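Local coordinates for putative GH105 family protein (Salmonella enterica subsp. enterica serovar Paratyphi A, PDB 3QWT) that is of unknown function but, as a putative GH105 family member with an alpha/alpha toroid fold, probably hydrolyses unsaturated glycosides, at residues 349-352 with 353-357; 160-163 with 164-167. All coordinates share one frame; numbering follows the deposited sequence.

Overall arrangement
Both contacts are local structures in the segments that join the long helices of the alpha/alpha toroid. Contact 1 is the short capped helix 351-355, and contact 2 is the beta turn that enters strand 165-167. Their centres lie 18 Å apart and their nearest atoms about 6 Å apart, without touching. H215 links them: it accepts or donates a hydrogen bond with Y354 of contact 1 and meets W167 of contact 2 edge-to-face. F225 is likewise shared, meeting H349 and Q165. A glycerol, probably from crystallisation, lies about 4 Å from the W167 side chain, consistent with a pocket there, though no active site is established.

Contact 1 of 2, residues 349-352 with 353-357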
loop_
_atom_site.group_PDB
_atom_site.type_symbol
_atom_site.label_atom_id
_atom_site.label_comp_id
_atom_site.label_asym_id
_atom_site.label_seq_id
_atom_site.Cartn_x
_atom_site.Cartn_y
_atom_site.Cartn_z
ATOM N N HIS A 349 29.559 18.021 42.091
ATOM C CA HIS A 349 30.802 18.507 41.510
ATOM C C HIS A 349 31.995 17.742 42.074
ATOM O O HIS A 349 33.113 17.884 41.600
ATOM C CB HIS A 349 30.939 20.018 41.691
ATOM C CG HIS A 349 29.926 20.801 40.914
ATOM N ND1 HIS A 349 30.223 21.428 39.721
ATOM C CD2 HIS A 349 28.611 21.038 41.142
ATOM C CE1 HIS A 349 29.138 22.026 39.257
ATOM N NE2 HIS A 349 28.145 21.803 40.100
ATOM N N ASP A 350 31.730 16.910 43.075
ATOM C CA ASP A 350 32.700 15.925 43.552
ATOM C C ASP A 350 31.968 14.661 43.998
ATOM O O ASP A 350 30.750 14.679 44.197
ATOM C CB ASP A 350 33.587 16.485 44.690
ATOM C CG ASP A 350 32.781 17.013 45.869
ATOM O OD1 ASP A 350 31.648 16.527 46.097
ATOM O OD2 ASP A 350 33.283 17.923 46.568
ATOM N N LEU A 351 32.717 13.575 44.154
ATOM C CA LEU A 351 32.173 12.286 44.570
ATOM C C LEU A 351 31.548 12.317 45.966
ATOM O O LEU A 351 30.448 11.817 46.178
ATOM C CB LEU A 351 33.262 11.209 44.502
ATOM C CG LEU A 351 33.328 10.417 43.203
ATOM C CD1 LEU A 351 34.607 9.592 43.107
ATOM C CD2 LEU A 351 32.108 9.533 43.120
ATOM N N ASP A 352 32.254 12.906 46.917
ATOM C CA ASP A 352 31.729 13.004 48.270
ATOM C C ASP A 352 30.271 13.469 48.268
ATOM O O ASP A 352 29.460 12.991 49.067
ATOM C CB ASP A 352 32.596 13.941 49.111
ATOM C CG ASP A 352 33.793 13.235 49.729
ATOM O OD1 ASP A 352 33.826 11.990 49.717
ATOM O OD2 ASP A 352 34.690 13.929 50.245
ATOM N N PHE A 353 29.944 14.389 47.359
ATOM C CA PHE A 353 28.593 14.937 47.268
ATOM C C PHE A 353 27.556 13.823 47.204
ATOM O O PHE A 353 26.510 13.904 47.833
ATOM C CB PHE A 353 28.463 15.854 46.047
ATOM C CG PHE A 353 27.047 16.184 45.681
ATOM C CD1 PHE A 353 26.456 17.361 46.115
ATOM C CD2 PHE A 353 26.305 15.323 44.900
ATOM C CE1 PHE A 353 25.145 17.670 45.768
ATOM C CE2 PHE A 353 24.992 15.627 44.549
ATOM C CZ PHE A 353 24.413 16.798 44.982
ATOM N N TYR A 354 27.862 12.785 46.435
ATOM C CA TYR A 354 26.951 11.663 46.267
ATOM C C TYR A 354 26.954 10.774 47.490
ATOM O O TYR A 354 25.937 10.164 47.824
ATOM C CB TYR A 354 27.330 10.857 45.022
ATOM C CG TYR A 354 27.043 11.620 43.760
ATOM C CD1 TYR A 354 25.780 11.588 43.180
ATOM C CD2 TYR A 354 28.016 12.409 43.172
ATOM C CE1 TYR A 354 25.506 12.304 42.037
ATOM C CE2 TYR A 354 27.754 13.135 42.034
ATOM C CZ TYR A 354 26.497 13.075 41.466
ATOM O OH TYR A 354 26.229 13.792 40.330
ATOM N N ARG A 355 28.102 10.718 48.158
ATOM C CA ARG A 355 28.282 9.850 49.311
ATOM C C ARG A 355 27.438 10.275 50.508
ATOM O O ARG A 355 26.982 9.425 51.267
ATOM C CB ARG A 355 29.761 9.766 49.702
ATOM C CG ARG A 355 30.630 9.067 48.659
ATOM C CD ARG A 355 32.111 9.154 49.018
ATOM N NE ARG A 355 32.959 8.454 48.052
ATOM C CZ ARG A 355 33.937 9.031 47.352
ATOM N NH1 ARG A 355 34.197 10.325 47.504
ATOM N NH2 ARG A 355 34.656 8.312 46.497
ATOM N N HIS A 356 27.204 11.576 50.656
ATOM C CA HIS A 356 26.515 12.077 51.840
ATOM C C HIS A 356 25.066 12.559 51.627
ATOM O O HIS A 356 24.558 13.365 52.400
ATOM C CB HIS A 356 27.357 13.162 52.520
ATOM C CG HIS A 356 28.774 12.750 52.763
ATOM N ND1 HIS A 356 29.848 13.408 52.204
ATOM C CD2 HIS A 356 29.294 11.733 53.491
ATOM C CE1 HIS A 356 30.969 12.819 52.580
ATOM N NE2 HIS A 356 30.661 11.800 53.363
ATOM N N ILE A 357 24.401 12.057 50.590
ATOM C CA ILE A 357 22.978 12.333 50.403
ATOM C C ILE A 357 22.159 11.707 51.540
ATOM O O ILE A 357 22.331 10.536 51.854
ATOM C CB ILE A 357 22.464 11.773 49.047
ATOM C CG1 ILE A 357 23.202 12.424 47.878
ATOM C CG2 ILE A 357 20.965 11.970 48.905
ATOM C CD1 ILE A 357 22.855 13.872 47.674
#
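L351 lays its CB over one face of the R355 guanidinium, 3.3 Å from NH1, while OD1 of D352 meets the same group at its edge. The leucine continues across it, CD1 standing 3.6 Å from NH2, so an aliphatic side chain packs against the flat cation. The Y354 ring has L351 O at its edge, in its plane, and on one face CD2 of the adjacent F353 lies over the centre. Over the H356 imidazole, CB of R355 covers one face.

The ion pair runs from R355 NH1 to D352 OD1 at 2.8 Å. D352 OD1 is met from above its carboxylate plane, and this oxygen lies 21° out of the R355 guanidinium plane, a skewed one-atom grip rather than a flat two-pronged one. The R355 chain is extended from CG to NE, which carries the guanidinium back past D352 to L351. Its NE forms a second salt bridge, to D287, so the arginine ties this short helix to another loop.

At the start of the helix D350 is the N-cap: OD1 accepts from F353 N at 3.0 Å, on the anti side of the carboxylate. Chi1 of 56° folds CG between the backbone N and the carbonyl carbon, bringing the oxygen over the first turn. Aspartate suits this place because its short carboxylate can receive a first-turn N-H whose only backbone bond across the contact, to D350 O, is weak. L351 O accepts from both Y354 N and R355 N, a mixed i+3 and i+4 pattern, and H356 N reaches D352 O at 3.1 Å. Y354 OH bonds to H215 and G348. The whole is an N-capped single-turn helix with an i to i+3 Asp-Arg salt bridge, in a connecting segment of the alpha/alpha toroid.

Contact 2 of 2, residues 160-163 with 164-167; sequences EENH and QQMW
Q165 N donates to N162 O at 3.0 Å, with an angle of 153° at the hydrogen, closing a type II beta turn with H163 and Q164 at its corners. Q164 takes positive phi, 63°, as the third position of such a turn requires. Its side chain lies alongside H163, both pointing the same way, with CG 3.3 Å from H163 CD2; its amide NE2 is held by D149.

A second bond, from W167 NE1 to Q165 OE1 at 2.7 Å, positions the glutamine amide against N162. It is well directed: OE1 is met in its carbonyl plane and lies only 5° from the indole plane, which restrains the rotation of the ring. Glutamine suits the position because its chain, extended beyond CG, is long enough to span two residues along the strand.

The N162 side chain leans against both partners. Its CB stands 3.7 Å from CD of the Q165 amide, the two amide planes being inclined to each other. N162 ND2 lies 3.9 Å from CZ2 of W167, a packing contact; its hydrogen bond goes to the carbonyl of H155.

The turn leads directly into strand 165-167, which pairs antiparallel with strand 216-218. M166, a selenomethionine, packs on helix 188-205, while the W167 ring stacks on H155 and meets H215 edge-to-face. E161, which precedes the turn, hydrogen-bonds through OE2 to S11 of the second subunit.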
loop_
_atom_site.group_PDB
_atom_site.type_symbol
_atom_site.label_atom_id
_atom_site.label_comp_id
_atom_site.label_asym_id
_atom_site.label_seq_id
_atom_site.Cartn_x
_atom_site.Cartn_y
_atom_site.Cartn_z
ATOM N N GLU A 160 16.368 25.186 39.163
ATOM C CA GLU A 160 17.572 25.651 38.481
ATOM C C GLU A 160 17.421 25.595 36.971
ATOM O O GLU A 160 16.785 24.678 36.437
ATOM C CB GLU A 160 18.760 24.769 38.860
ATOM C CG GLU A 160 19.004 24.638 40.363
ATOM C CD GLU A 160 20.321 23.907 40.678
ATOM O OE1 GLU A 160 21.403 24.471 40.369
ATOM O OE2 GLU A 160 20.267 22.777 41.227
ATOM N N GLU A 161 18.028 26.559 36.281
ATOM C CA GLU A 161 18.145 26.477 34.835
ATOM C C GLU A 161 18.979 25.267 34.411
ATOM O O GLU A 161 18.554 24.481 33.539
ATOM C CB GLU A 161 18.747 27.752 34.255
ATOM C CG GLU A 161 17.756 28.883 34.124
ATOM C CD GLU A 161 18.299 30.037 33.301
ATOM O OE1 GLU A 161 19.270 29.821 32.538
ATOM O OE2 GLU A 161 17.751 31.159 33.420
ATOM N N ASN A 162 20.153 25.123 35.032
ATOM C CA ASN A 162 21.129 24.117 34.631
ATOM C C ASN A 162 21.530 24.310 33.178
ATOM O O ASN A 162 21.541 23.374 32.375
ATOM C CB ASN A 162 20.594 22.713 34.868
ATOM C CG ASN A 162 20.360 22.432 36.331
ATOM O OD1 ASN A 162 21.188 22.769 37.174
ATOM N ND2 ASN A 162 19.220 21.834 36.646
ATOM N N HIS A 163 21.862 25.549 32.850
ATOM C CA HIS A 163 22.280 25.891 31.507
ATOM C C HIS A 163 23.222 24.835 30.927
ATOM O O HIS A 163 24.144 24.354 31.600
ATOM C CB HIS A 163 22.948 27.263 31.505
ATOM C CG HIS A 163 23.081 27.854 30.142
ATOM N ND1 HIS A 163 21.989 28.139 29.349
ATOM C CD2 HIS A 163 24.173 28.191 29.418
ATOM C CE1 HIS A 163 22.403 28.635 28.198
ATOM N NE2 HIS A 163 23.725 28.675 28.214
ATOM N N GLN A 164 22.960 24.457 29.679
ATOM C CA GLN A 164 23.861 23.583 28.923
ATOM C C GLN A 164 24.072 22.172 29.487
ATOM O O GLN A 164 24.935 21.451 28.999
ATOM C CB GLN A 164 25.226 24.258 28.750
ATOM C CG GLN A 164 25.209 25.454 27.823
ATOM C CD GLN A 164 25.116 25.057 26.362
ATOM O OE1 GLN A 164 24.393 24.130 25.995
ATOM N NE2 GLN A 164 25.863 25.751 25.520
ATOM N N GLN A 165 23.301 21.779 30.501
ATOM C CA GLN A 165 23.481 20.460 31.126
ATOM C C GLN A 165 22.485 19.419 30.619
ATOM O O GLN A 165 21.307 19.742 30.353
ATOM C CB GLN A 165 23.332 20.537 32.651
ATOM C CG GLN A 165 24.328 21.409 33.375
ATOM C CD GLN A 165 24.084 21.385 34.886
ATOM O OE1 GLN A 165 23.535 20.418 35.412
ATOM N NE2 GLN A 165 24.484 22.447 35.579
HETATM N N MSE A 166 22.969 18.176 30.518
HETATM C CA MSE A 166 22.144 17.000 30.217
HETATM C C MSE A 166 22.326 15.963 31.334
HETATM O O MSE A 166 23.454 15.682 31.746
HETATM C CB MSE A 166 22.532 16.397 28.864
HETATM C CG MSE A 166 22.225 17.292 27.663
HETATM SE SE MSE A 166 22.701 16.571 25.887
HETATM C CE MSE A 166 21.449 15.053 25.750
ATOM N N TRP A 167 21.228 15.406 31.838
ATOM C CA TRP A 167 21.324 14.411 32.916
ATOM C C TRP A 167 20.697 13.083 32.519
ATOM O O TRP A 167 19.776 13.051 31.693
ATOM C CB TRP A 167 20.595 14.890 34.182
ATOM C CG TRP A 167 21.078 16.170 34.780
ATOM C CD1 TRP A 167 21.867 17.107 34.193
ATOM C CD2 TRP A 167 20.788 16.654 36.096
ATOM N NE1 TRP A 167 22.084 18.150 35.062
ATOM C CE2 TRP A 167 21.427 17.899 36.234
ATOM C CE3 TRP A 167 20.048 16.152 37.168
ATOM C CZ2 TRP A 167 21.361 18.654 37.413
ATOM C CZ3 TRP A 167 19.971 16.906 38.336
ATOM C CH2 TRP A 167 20.632 18.142 38.448
#